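Local atomic coordinates of putative amidohydrolase/peptidase (Burkholderia cenocepacia, PDB entry 4WJB), a protein that probably acts as a zinc-dependent hydrolase of the peptidase M20 family, cleaving carbon-nitrogen bonds other than peptide bonds. Residues M74-A79 and E189-Y194; V231-V236 and A317-V322; I348-D353 and L414-Q419. One frame throughout, in Å; residues are numbered along the deposited sequence.

Contact 1 (M74-A79 and E189-Y194)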
ATOM      1  N   MET A  74      39.867   6.342 -14.983  1.00 14.69           N
ATOM      2  CA  MET A  74      38.411   6.319 -14.885  1.00 15.81           C
ATOM      3  C   MET A  74      37.791   7.412 -15.750  1.00 16.94           C
ATOM      4  O   MET A  74      36.580   7.640 -15.705  1.00 15.76           O
ATOM      5  CB  MET A  74      37.960   6.468 -13.429  1.00 15.11           C
ATOM      6  CG  MET A  74      37.962   5.149 -12.665  1.00 14.49           C
ATOM      7  SD  MET A  74      36.818   3.929 -13.369  1.00 20.08           S
ATOM      8  CE  MET A  74      35.239   4.607 -12.846  1.00 24.07           C
ATOM      9  N   GLY A  75      38.628   8.080 -16.537  1.00 16.13           N
ATOM     10  CA  GLY A  75      38.167   9.119 -17.442  1.00 15.92           C
ATOM     11  C   GLY A  75      37.868  10.447 -16.770  1.00 16.55           C
ATOM     12  O   GLY A  75      37.282  11.338 -17.382  1.00 15.93           O
ATOM     13  N   ASN A  76      38.258  10.583 -15.506  1.00 14.18           N
ATOM     14  CA  ASN A  76      38.144  11.865 -14.830  1.00 16.35           C
ATOM     15  C   ASN A  76      39.036  12.884 -15.524  1.00 17.51           C
ATOM     16  O   ASN A  76      40.187  12.592 -15.845  1.00 13.54           O
ATOM     17  CB  ASN A  76      38.526  11.748 -13.357  1.00 17.78           C
ATOM     18  CG  ASN A  76      37.639  10.787 -12.597  1.00 19.72           C
ATOM     19  OD1 ASN A  76      36.422  10.741 -12.806  1.00 17.47           O
ATOM     20  ND2 ASN A  76      38.245  10.005 -11.709  1.00 19.29           N
ATOM     21  N   VAL A  77      38.495  14.071 -15.769  1.00 17.19           N
ATOM     22  CA  VAL A  77      39.230  15.097 -16.493  1.00 15.70           C
ATOM     23  C   VAL A  77      39.660  16.185 -15.527  1.00 15.42           C
ATOM     24  O   VAL A  77      38.827  16.741 -14.811  1.00 14.40           O
ATOM     25  CB  VAL A  77      38.378  15.704 -17.626  1.00 17.41           C
ATOM     26  CG1 VAL A  77      39.185  16.716 -18.426  1.00 17.10           C
ATOM     27  CG2 VAL A  77      37.852  14.598 -18.536  1.00 15.50           C
ATOM     28  N   PHE A  78      40.959  16.484 -15.509  1.00 14.57           N
ATOM     29  CA  PHE A  78      41.507  17.511 -14.626  1.00 16.12           C
ATOM     30  C   PHE A  78      42.169  18.612 -15.442  1.00 16.45           C
ATOM     31  O   PHE A  78      43.122  18.355 -16.172  1.00 16.75           O
ATOM     32  CB  PHE A  78      42.540  16.926 -13.652  1.00 16.80           C
ATOM     33  CG  PHE A  78      42.032  15.785 -12.827  1.00 17.94           C
ATOM     34  CD1 PHE A  78      42.085  14.486 -13.311  1.00 17.15           C
ATOM     35  CD2 PHE A  78      41.517  16.004 -11.558  1.00 17.92           C
ATOM     36  CE1 PHE A  78      41.626  13.426 -12.549  1.00 17.03           C
ATOM     37  CE2 PHE A  78      41.052  14.950 -10.793  1.00 17.70           C
ATOM     38  CZ  PHE A  78      41.107  13.657 -11.292  1.00 17.61           C
ATOM     39  N   ALA A  79      41.662  19.833 -15.317  1.00 18.37           N
ATOM     40  CA  ALA A  79      42.285  20.985 -15.957  1.00 17.54           C
ATOM     41  C   ALA A  79      43.070  21.761 -14.916  1.00 15.94           C
ATOM     42  O   ALA A  79      42.482  22.315 -13.991  1.00 16.53           O
ATOM     43  CB  ALA A  79      41.240  21.870 -16.602  1.00 16.51           C
ATOM     44  N   GLU A 189      46.587   8.560 -16.315  1.00 19.37           N
ATOM     45  CA  GLU A 189      46.895   8.954 -14.942  1.00 20.91           C
ATOM     46  C   GLU A 189      46.287   7.998 -13.924  1.00 20.68           C
ATOM     47  O   GLU A 189      45.195   7.463 -14.135  1.00 21.53           O
ATOM     48  CB  GLU A 189      46.406  10.378 -14.655  1.00 23.80           C
ATOM     49  CG  GLU A 189      47.009  11.458 -15.539  1.00 25.44           C
ATOM     50  CD  GLU A 189      48.489  11.678 -15.284  1.00 33.59           C
ATOM     51  OE1 GLU A 189      48.970  11.376 -14.170  1.00 37.17           O
ATOM     52  OE2 GLU A 189      49.173  12.150 -16.210  1.00 35.06           O
ATOM     53  N   PRO A 190      46.997   7.778 -12.812  1.00 20.00           N
ATOM     54  CA  PRO A 190      46.410   7.016 -11.712  1.00 21.52           C
ATOM     55  C   PRO A 190      45.173   7.734 -11.184  1.00 20.26           C
ATOM     56  O   PRO A 190      45.110   8.970 -11.221  1.00 19.03           O
ATOM     57  CB  PRO A 190      47.526   6.980 -10.663  1.00 22.52           C
ATOM     58  CG  PRO A 190      48.779   7.262 -11.420  1.00 24.56           C
ATOM     59  CD  PRO A 190      48.382   8.189 -12.526  1.00 22.41           C
ATOM     60  N   VAL A 191      44.192   6.966 -10.726  1.00 17.89           N
ATOM     61  CA  VAL A 191      42.973   7.535 -10.170  1.00 16.90           C
ATOM     62  C   VAL A 191      43.155   7.786  -8.677  1.00 19.56           C
ATOM     63  O   VAL A 191      43.234   6.845  -7.889  1.00 19.45           O
ATOM     64  CB  VAL A 191      41.757   6.605 -10.384  1.00 15.20           C
ATOM     65  CG1 VAL A 191      40.475   7.310  -9.958  1.00 15.92           C
ATOM     66  CG2 VAL A 191      41.662   6.168 -11.844  1.00 14.86           C
ATOM     67  N   GLY A 192      43.226   9.055  -8.287  1.00 17.96           N
ATOM     68  CA  GLY A 192      43.424   9.392  -6.887  1.00 18.94           C
ATOM     69  C   GLY A 192      44.787   8.961  -6.373  1.00 22.04           C
ATOM     70  O   GLY A 192      45.718   8.731  -7.154  1.00 22.52           O
ATOM     71  N   GLY A 193      44.905   8.864  -5.053  1.00 22.04           N
ATOM     72  CA  GLY A 193      46.133   8.403  -4.432  1.00 26.35           C
ATOM     73  C   GLY A 193      47.219   9.457  -4.276  1.00 24.77           C
ATOM     74  O   GLY A 193      48.377   9.121  -4.032  1.00 25.59           O
ATOM     75  N   TYR A 194      46.857  10.730  -4.417  1.00 21.64           N
ATOM     76  CA  TYR A 194      47.821  11.816  -4.224  1.00 22.26           C
ATOM     77  C   TYR A 194      47.224  12.895  -3.316  1.00 21.08           C
ATOM     78  O   TYR A 194      46.008  13.038  -3.250  1.00 18.87           O
ATOM     79  CB  TYR A 194      48.250  12.412  -5.574  1.00 21.69           C
ATOM     80  CG  TYR A 194      47.108  12.986  -6.374  1.00 20.44           C
ATOM     81  CD1 TYR A 194      46.678  14.292  -6.171  1.00 22.85           C
ATOM     82  CD2 TYR A 194      46.461  12.223  -7.335  1.00 19.53           C
ATOM     83  CE1 TYR A 194      45.624  14.821  -6.899  1.00 22.61           C
ATOM     84  CE2 TYR A 194      45.404  12.739  -8.066  1.00 21.20           C
ATOM     85  CZ  TYR A 194      44.990  14.036  -7.841  1.00 20.18           C
ATOM     86  OH  TYR A 194      43.950  14.553  -8.572  1.00 18.19           O
TER
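A chi1 of -173° at Val191 swings CG1 across from the backbone N and leaves CG2 beside it, and the two methyls meet different partners in residues 74-79. Val191 CG2 lies 3.6 Å from Met74 N and 3.9 Å from Met74 CG, beyond which the methionine side chain bends at chi2 and chi3 and its end leads away. Val191 CG1 lies 3.9 Å from Asn76 ND2, where the two side chains cross at about a right angle. This is van der Waals contact of a methyl with an amide nitrogen whose hydrogen bonding is done elsewhere: ND2 donates to Asp72, while OD1 accepts from Ser152 OG and Thr139 N, so the amide is gripped at both ends and its rotation is fixed. The side chain of Asn76 is about 8 Å from that of the zinc ligand His96.

A second touch lies on the strand itself, at Phe78. Tyr194, with CG between its backbone N and carbonyl carbon (chi1 60°), comes from the opposite direction, and its hydroxyl comes to lie beside the ring; Tyr194 OH stands 3.7 Å from Phe78 CE2, approaching obliquely. The same hydroxyl is hydrogen-bonded to Arg70. No hydrogen bond links 74-79 to 189-194 directly, and 188 Å² is buried between them. Helix 151-157 adds to the packing, with Val155 against both Met74 and Val191. The geometry is that of a connecting loop, between helix 176-183 and strand 198-204, packed over the turn that leads into strand 77-81 and over Phe78 within it, in the catalytic domain of the M20 fold.

Contact 2 (V231-V236 and A317-V322)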
ATOM      1  N   VAL A 231       9.834  -3.268   7.593  1.00 28.41           N
ATOM      2  CA  VAL A 231       8.996  -3.687   8.704  1.00 30.64           C
ATOM      3  C   VAL A 231       7.821  -4.522   8.214  1.00 30.70           C
ATOM      4  O   VAL A 231       7.087  -4.106   7.318  1.00 29.11           O
ATOM      5  CB  VAL A 231       8.450  -2.487   9.500  1.00 30.90           C
ATOM      6  CG1 VAL A 231       7.519  -2.971  10.606  1.00 31.89           C
ATOM      7  CG2 VAL A 231       9.590  -1.661  10.077  1.00 31.56           C
ATOM      8  N   THR A 232       7.657  -5.702   8.799  1.00 33.32           N
ATOM      9  CA  THR A 232       6.509  -6.545   8.491  1.00 34.18           C
ATOM     10  C   THR A 232       5.640  -6.748   9.723  1.00 34.65           C
ATOM     11  O   THR A 232       6.106  -7.243  10.750  1.00 36.38           O
ATOM     12  CB  THR A 232       6.938  -7.917   7.942  1.00 36.15           C
ATOM     13  OG1 THR A 232       7.550  -7.742   6.661  1.00 36.00           O
ATOM     14  CG2 THR A 232       5.731  -8.831   7.791  1.00 39.10           C
ATOM     15  N   LEU A 233       4.378  -6.347   9.619  1.00 33.59           N
ATOM     16  CA  LEU A 233       3.407  -6.585  10.678  1.00 32.21           C
ATOM     17  C   LEU A 233       2.500  -7.746  10.302  1.00 31.30           C
ATOM     18  O   LEU A 233       1.982  -7.801   9.188  1.00 29.13           O
ATOM     19  CB  LEU A 233       2.576  -5.333  10.947  1.00 33.53           C
ATOM     20  CG  LEU A 233       3.320  -4.164  11.587  1.00 34.48           C
ATOM     21  CD1 LEU A 233       2.403  -2.964  11.705  1.00 32.98           C
ATOM     22  CD2 LEU A 233       3.853  -4.575  12.946  1.00 36.08           C
ATOM     23  N   THR A 234       2.316  -8.674  11.235  1.00 31.68           N
ATOM     24  CA  THR A 234       1.517  -9.861  10.970  1.00 33.13           C
ATOM     25  C   THR A 234       0.289  -9.901  11.863  1.00 33.77           C
ATOM     26  O   THR A 234       0.399  -9.906  13.090  1.00 34.00           O
ATOM     27  CB  THR A 234       2.331 -11.145  11.171  1.00 35.76           C
ATOM     28  OG1 THR A 234       3.443 -11.150  10.269  1.00 36.48           O
ATOM     29  CG2 THR A 234       1.461 -12.374  10.913  1.00 37.05           C
ATOM     30  N   GLY A 235      -0.881  -9.915  11.237  1.00 34.36           N
ATOM     31  CA  GLY A 235      -2.133  -9.990  11.963  1.00 35.20           C
ATOM     32  C   GLY A 235      -2.936 -11.203  11.556  1.00 37.64           C
ATOM     33  O   GLY A 235      -2.377 -12.267  11.296  1.00 40.70           O
ATOM     34  N   VAL A 236      -4.254 -11.041  11.500  1.00 35.75           N
ATOM     35  CA  VAL A 236      -5.140 -12.145  11.161  1.00 38.25           C
ATOM     36  C   VAL A 236      -6.125 -11.749  10.068  1.00 37.94           C
ATOM     37  O   VAL A 236      -6.920 -10.824  10.250  1.00 35.47           O
ATOM     38  CB  VAL A 236      -5.927 -12.629  12.394  1.00 37.35           C
ATOM     39  CG1 VAL A 236      -6.875 -13.756  12.017  1.00 41.00           C
ATOM     40  CG2 VAL A 236      -4.976 -13.072  13.494  1.00 37.49           C
ATOM     41  N   ALA A 317      11.601   0.863  19.743  1.00 34.53           N
ATOM     42  CA  ALA A 317      10.865   0.859  21.002  1.00 34.81           C
ATOM     43  C   ALA A 317       9.365   0.976  20.758  1.00 33.59           C
ATOM     44  O   ALA A 317       8.571   0.249  21.357  1.00 35.80           O
ATOM     45  CB  ALA A 317      11.345   1.986  21.905  1.00 34.53           C
ATOM     46  N   GLU A 318       8.979   1.887  19.872  1.00 29.84           N
ATOM     47  CA  GLU A 318       7.569   2.112  19.597  1.00 30.50           C
ATOM     48  C   GLU A 318       6.969   0.937  18.833  1.00 32.75           C
ATOM     49  O   GLU A 318       5.813   0.578  19.053  1.00 32.57           O
ATOM     50  CB  GLU A 318       7.362   3.410  18.820  1.00 30.22           C
ATOM     51  CG  GLU A 318       5.898   3.749  18.531  1.00 30.23           C
ATOM     52  CD  GLU A 318       5.095   4.083  19.782  1.00 35.62           C
ATOM     53  OE1 GLU A 318       5.674   4.163  20.886  1.00 39.36           O
ATOM     54  OE2 GLU A 318       3.868   4.274  19.662  1.00 38.25           O
ATOM     55  N   LEU A 319       7.756   0.340  17.942  1.00 32.87           N
ATOM     56  CA  LEU A 319       7.304  -0.838  17.212  1.00 32.10           C
ATOM     57  C   LEU A 319       6.944  -1.957  18.188  1.00 35.19           C
ATOM     58  O   LEU A 319       5.904  -2.603  18.051  1.00 29.47           O
ATOM     59  CB  LEU A 319       8.370  -1.312  16.225  1.00 30.98           C
ATOM     60  CG  LEU A 319       7.938  -2.462  15.312  1.00 31.98           C
ATOM     61  CD1 LEU A 319       6.775  -2.023  14.439  1.00 31.04           C
ATOM     62  CD2 LEU A 319       9.097  -2.958  14.461  1.00 32.00           C
ATOM     63  N   ALA A 320       7.803  -2.163  19.184  1.00 37.85           N
ATOM     64  CA  ALA A 320       7.563  -3.168  20.215  1.00 36.79           C
ATOM     65  C   ALA A 320       6.313  -2.846  21.029  1.00 39.49           C
ATOM     66  O   ALA A 320       5.521  -3.739  21.350  1.00 39.74           O
ATOM     67  CB  ALA A 320       8.766  -3.285  21.127  1.00 38.18           C
ATOM     68  N   ARG A 321       6.142  -1.570  21.360  1.00 40.37           N
ATOM     69  CA  ARG A 321       4.980  -1.121  22.117  1.00 42.42           C
ATOM     70  C   ARG A 321       3.693  -1.365  21.331  1.00 39.72           C
ATOM     71  O   ARG A 321       2.687  -1.805  21.887  1.00 38.98           O
ATOM     72  CB  ARG A 321       5.106   0.364  22.470  1.00 44.68           C
ATOM     73  CG  ARG A 321       4.658   0.709  23.885  1.00 49.19           C
ATOM     74  CD  ARG A 321       3.993   2.074  23.941  1.00 49.80           C
ATOM     75  NE  ARG A 321       2.721   2.073  23.226  1.00 51.70           N
ATOM     76  CZ  ARG A 321       2.319   3.037  22.404  1.00 52.03           C
ATOM     77  NH1 ARG A 321       3.090   4.094  22.192  1.00 51.32           N
ATOM     78  NH2 ARG A 321       1.145   2.947  21.795  1.00 51.99           N
ATOM     79  N   VAL A 322       3.736  -1.084  20.034  1.00 37.54           N
ATOM     80  CA  VAL A 322       2.569  -1.244  19.178  1.00 36.03           C
ATOM     81  C   VAL A 322       2.221  -2.716  18.976  1.00 37.25           C
ATOM     82  O   VAL A 322       1.051  -3.097  19.032  1.00 36.82           O
ATOM     83  CB  VAL A 322       2.784  -0.568  17.810  1.00 34.40           C
ATOM     84  CG1 VAL A 322       1.721  -1.002  16.815  1.00 33.41           C
ATOM     85  CG2 VAL A 322       2.779   0.944  17.969  1.00 33.96           C
TER
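Leu319 and its two partners, Val231 and Leu233, form a helix-on-sheet contact in the M20 dimerisation domain, where helix 305-326 packs on strand 217-234. Helices 251-268 and 305-326 cover one face of an antiparallel sheet, as in the alpha/beta sandwich of such domains. From CB, Leu319 runs to a CG placed opposite the backbone N by a chi1 of -174°, which brings the fork of the side chain to the strand. CB and CG themselves have no strand atom within 4.2 Å, and the methyls make the contact. Leu319 CD1 lies 4.0 Å from Val231 CG1 and also approaches Leu233. Leu319 CD2, the other branch, returns to Val231 alone, 4.2 Å from Val231 CG1. One valine methyl therefore faces both leucine methyls.

Val231 and Leu233 both direct their CB atoms at the helix, whereas Thr232 between them turns away; this is the evidence that a single face of the strand is used. Both strand side chains run antiparallel to that of Leu319 and overlap it alongside. The contact buries 126 Å²; the side-chain contacts within 4.5 Å are methyl to methyl, with no hydrogen bond across. Ile332 of strand 329-342 touches both Val231 and Leu319, and Met258 of helix 251-268 also packs on Leu319. At the Leu233 side of the contact, the closest approach is made by Leu233 CD2, 4.2 Å from Leu319 CD1.

Contact 3 (I348-D353 and L414-Q419)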
ATOM      1  N   ILE A 348      34.332  24.740   5.221  1.00 25.53           N
ATOM      2  CA  ILE A 348      33.038  25.308   5.567  1.00 25.30           C
ATOM      3  C   ILE A 348      33.167  26.777   5.935  1.00 26.19           C
ATOM      4  O   ILE A 348      32.449  27.622   5.400  1.00 26.37           O
ATOM      5  CB  ILE A 348      32.393  24.549   6.742  1.00 24.22           C
ATOM      6  CG1 ILE A 348      32.037  23.121   6.323  1.00 24.21           C
ATOM      7  CG2 ILE A 348      31.180  25.298   7.254  1.00 23.99           C
ATOM      8  CD1 ILE A 348      31.630  22.229   7.487  1.00 22.77           C
ATOM      9  N   ASP A 349      34.088  27.075   6.848  1.00 29.24           N
ATOM     10  CA  ASP A 349      34.353  28.453   7.252  1.00 33.70           C
ATOM     11  C   ASP A 349      34.820  29.313   6.083  1.00 31.43           C
ATOM     12  O   ASP A 349      34.452  30.482   5.978  1.00 29.00           O
ATOM     13  CB  ASP A 349      35.395  28.496   8.376  1.00 38.18           C
ATOM     14  CG  ASP A 349      34.896  27.845   9.653  1.00 42.43           C
ATOM     15  OD1 ASP A 349      33.709  27.453   9.696  1.00 42.58           O
ATOM     16  OD2 ASP A 349      35.683  27.735  10.615  1.00 45.03           O
ATOM     17  N   THR A 350      35.629  28.735   5.203  1.00 28.90           N
ATOM     18  CA  THR A 350      36.119  29.465   4.036  1.00 28.05           C
ATOM     19  C   THR A 350      34.957  29.880   3.138  1.00 27.48           C
ATOM     20  O   THR A 350      34.900  31.014   2.659  1.00 28.35           O
ATOM     21  CB  THR A 350      37.126  28.623   3.231  1.00 29.54           C
ATOM     22  OG1 THR A 350      38.277  28.361   4.044  1.00 28.42           O
ATOM     23  CG2 THR A 350      37.558  29.356   1.969  1.00 31.84           C
ATOM     24  N   VAL A 351      34.021  28.958   2.935  1.00 26.16           N
ATOM     25  CA  VAL A 351      32.825  29.230   2.146  1.00 30.74           C
ATOM     26  C   VAL A 351      31.968  30.323   2.788  1.00 32.86           C
ATOM     27  O   VAL A 351      31.573  31.285   2.124  1.00 27.10           O
ATOM     28  CB  VAL A 351      31.968  27.954   1.968  1.00 27.61           C
ATOM     29  CG1 VAL A 351      30.584  28.301   1.427  1.00 25.68           C
ATOM     30  CG2 VAL A 351      32.677  26.962   1.059  1.00 26.32           C
ATOM     31  N   ARG A 352      31.690  30.175   4.080  1.00 26.63           N
ATOM     32  CA  ARG A 352      30.873  31.154   4.788  1.00 34.65           C
ATOM     33  C   ARG A 352      31.530  32.533   4.759  1.00 35.72           C
ATOM     34  O   ARG A 352      30.870  33.537   4.497  1.00 36.90           O
ATOM     35  CB  ARG A 352      30.628  30.718   6.233  1.00 33.62           C
ATOM     36  CG  ARG A 352      29.628  31.597   6.961  1.00 35.22           C
ATOM     37  CD  ARG A 352      29.439  31.173   8.412  1.00 34.32           C
ATOM     38  NE  ARG A 352      28.916  29.816   8.541  1.00 31.20           N
ATOM     39  CZ  ARG A 352      29.644  28.768   8.915  1.00 30.34           C
ATOM     40  NH1 ARG A 352      30.932  28.918   9.196  1.00 30.66           N
ATOM     41  NH2 ARG A 352      29.083  27.570   9.010  1.00 29.94           N
ATOM     42  N   ASP A 353      32.831  32.574   5.021  1.00 36.41           N
ATOM     43  CA  ASP A 353      33.564  33.834   4.999  1.00 38.72           C
ATOM     44  C   ASP A 353      33.498  34.481   3.622  1.00 37.58           C
ATOM     45  O   ASP A 353      33.383  35.697   3.508  1.00 38.13           O
ATOM     46  CB  ASP A 353      35.023  33.621   5.413  1.00 42.50           C
ATOM     47  CG  ASP A 353      35.164  33.246   6.879  1.00 45.91           C
ATOM     48  OD1 ASP A 353      34.184  33.416   7.637  1.00 46.24           O
ATOM     49  OD2 ASP A 353      36.255  32.784   7.274  1.00 46.46           O
ATOM     50  N   LEU A 414      34.966  31.266  -6.381  1.00 21.87           N
ATOM     51  CA  LEU A 414      36.175  32.011  -6.721  1.00 24.05           C
ATOM     52  C   LEU A 414      36.948  32.425  -5.471  1.00 25.63           C
ATOM     53  O   LEU A 414      38.151  32.197  -5.379  1.00 24.85           O
ATOM     54  CB  LEU A 414      35.821  33.242  -7.555  1.00 26.48           C
ATOM     55  CG  LEU A 414      36.948  34.256  -7.780  1.00 27.82           C
ATOM     56  CD1 LEU A 414      38.140  33.622  -8.499  1.00 28.88           C
ATOM     57  CD2 LEU A 414      36.441  35.480  -8.538  1.00 28.31           C
ATOM     58  N   ARG A 415      36.259  33.023  -4.504  1.00 22.03           N
ATOM     59  CA  ARG A 415      36.933  33.507  -3.302  1.00 30.89           C
ATOM     60  C   ARG A 415      37.415  32.375  -2.409  1.00 27.47           C
ATOM     61  O   ARG A 415      38.482  32.465  -1.815  1.00 24.88           O
ATOM     62  CB  ARG A 415      36.012  34.440  -2.513  1.00 39.20           C
ATOM     63  CG  ARG A 415      35.567  35.644  -3.314  1.00 42.94           C
ATOM     64  CD  ARG A 415      36.494  36.830  -3.084  1.00 47.13           C
ATOM     65  NE  ARG A 415      35.966  37.705  -2.039  1.00 49.42           N
ATOM     66  CZ  ARG A 415      35.528  38.946  -2.246  1.00 50.32           C
ATOM     67  NH1 ARG A 415      35.047  39.649  -1.233  1.00 53.79           N
ATOM     68  NH2 ARG A 415      35.574  39.492  -3.459  1.00 48.46           N
ATOM     69  N   ALA A 416      36.612  31.319  -2.303  1.00 27.34           N
ATOM     70  CA  ALA A 416      36.994  30.141  -1.533  1.00 26.80           C
ATOM     71  C   ALA A 416      38.241  29.474  -2.117  1.00 25.43           C
ATOM     72  O   ALA A 416      39.193  29.171  -1.392  1.00 22.74           O
ATOM     73  CB  ALA A 416      35.838  29.146  -1.477  1.00 24.53           C
ATOM     74  N   VAL A 417      38.218  29.237  -3.426  1.00 21.80           N
ATOM     75  CA  VAL A 417      39.331  28.590  -4.112  1.00 22.33           C
ATOM     76  C   VAL A 417      40.575  29.452  -4.006  1.00 23.77           C
ATOM     77  O   VAL A 417      41.672  28.956  -3.724  1.00 26.54           O
ATOM     78  CB  VAL A 417      39.007  28.321  -5.595  1.00 23.40           C
ATOM     79  CG1 VAL A 417      40.281  27.996  -6.378  1.00 25.93           C
ATOM     80  CG2 VAL A 417      37.988  27.200  -5.711  1.00 24.86           C
ATOM     81  N   LEU A 418      40.394  30.750  -4.216  1.00 24.78           N
ATOM     82  CA  LEU A 418      41.495  31.695  -4.129  1.00 27.32           C
ATOM     83  C   LEU A 418      42.148  31.657  -2.748  1.00 30.04           C
ATOM     84  O   LEU A 418      43.362  31.537  -2.645  1.00 29.06           O
ATOM     85  CB  LEU A 418      41.016  33.109  -4.443  1.00 29.97           C
ATOM     86  CG  LEU A 418      42.111  34.173  -4.404  1.00 30.74           C
ATOM     87  CD1 LEU A 418      43.261  33.784  -5.324  1.00 31.02           C
ATOM     88  CD2 LEU A 418      41.550  35.534  -4.778  1.00 31.84           C
ATOM     89  N   GLN A 419      41.340  31.734  -1.690  1.00 29.33           N
ATOM     90  CA  GLN A 419      41.882  31.729  -0.331  1.00 30.99           C
ATOM     91  C   GLN A 419      42.682  30.456  -0.039  1.00 30.81           C
ATOM     92  O   GLN A 419      43.780  30.517   0.514  1.00 31.22           O
ATOM     93  CB  GLN A 419      40.764  31.884   0.705  1.00 30.88           C
ATOM     94  CG  GLN A 419      41.269  31.828   2.139  1.00 35.72           C
ATOM     95  CD  GLN A 419      40.170  32.006   3.165  1.00 40.73           C
ATOM     96  OE1 GLN A 419      39.111  32.559   2.872  1.00 43.01           O
ATOM     97  NE2 GLN A 419      40.416  31.527   4.378  1.00 43.36           N
TER
HETATM   98  O   HOH W   1      36.693  32.983   1.682  1.00 41.89           O
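Thr350, Ala416 and Gln419 account for most of the 180 Å² buried where helices 345-357 and 403-421 pack together. Thr350 contributes the largest share, and its methyl is the part that does the work. The first torsion turns CG2 to the far side of CB from the backbone N, a direction that sets it against the other helix; Thr350 CG2 comes within 3.6 Å of Ala416 CA and 3.9 Å of Ala416 CB. Because Ala416 carries nothing beyond CB, the threonine methyl can come down onto the helix backbone itself. The hydroxyl branch is occupied differently: OG1 is hydrogen-bonded to the carbonyl O of Arg346, one turn earlier in its own helix.

Gln419, three residues after Ala416, covers another side of the same methyl. Its chain is extended at both chi1 and chi2 (178° and 179°), so that the amide arrives at Thr350 from the opposite direction. Gln419 OE1 lies 3.7 Å from Thr350 CG2, whereas Gln419 NE2 is 3.8 Å from Thr350 OG1, too far to count as a hydrogen bond. The polar link between the helices runs through a water instead. That water donates to the backbone O of Thr350 at 2.8 Å and to Gln419 OE1 at 2.7 Å, bridging two acceptors that could not bond to each other directly.

Elsewhere, Arg415 of helix 403-421 rests on Ala354 and Ser357 of the partner helix, while Val351 turns to strand 217-234. The chemistry thus divides in two: a buried methyl-to-backbone touch at Ala416, made without any direct hydrogen bond, and an outer edge at exposed Gln419 where a water with both protons committed supplies the polar connection and is consistent with OE1, rather than NE2, being the amide atom on the side of the water.

In the fold
The contacts follow one another in series, contact 1 closing before contact 2 opens and contact 2 before contact 3. Contacts 1 and 3 lie in the zinc-binding part of the chain, their centres 24 Å apart and their nearest atoms about 10 Å apart, without touching. Contact 2 lies 49 Å from either, centre to centre, on the opposite side of the chain's centre, in the dimerisation domain. Strand 217-234 spans this separation: Val231 and Leu233 near its end serve contact 2, while Val219 near its start packs on helix 345-357 of contact 3. The spacing fits the two-domain architecture of M20 enzymes.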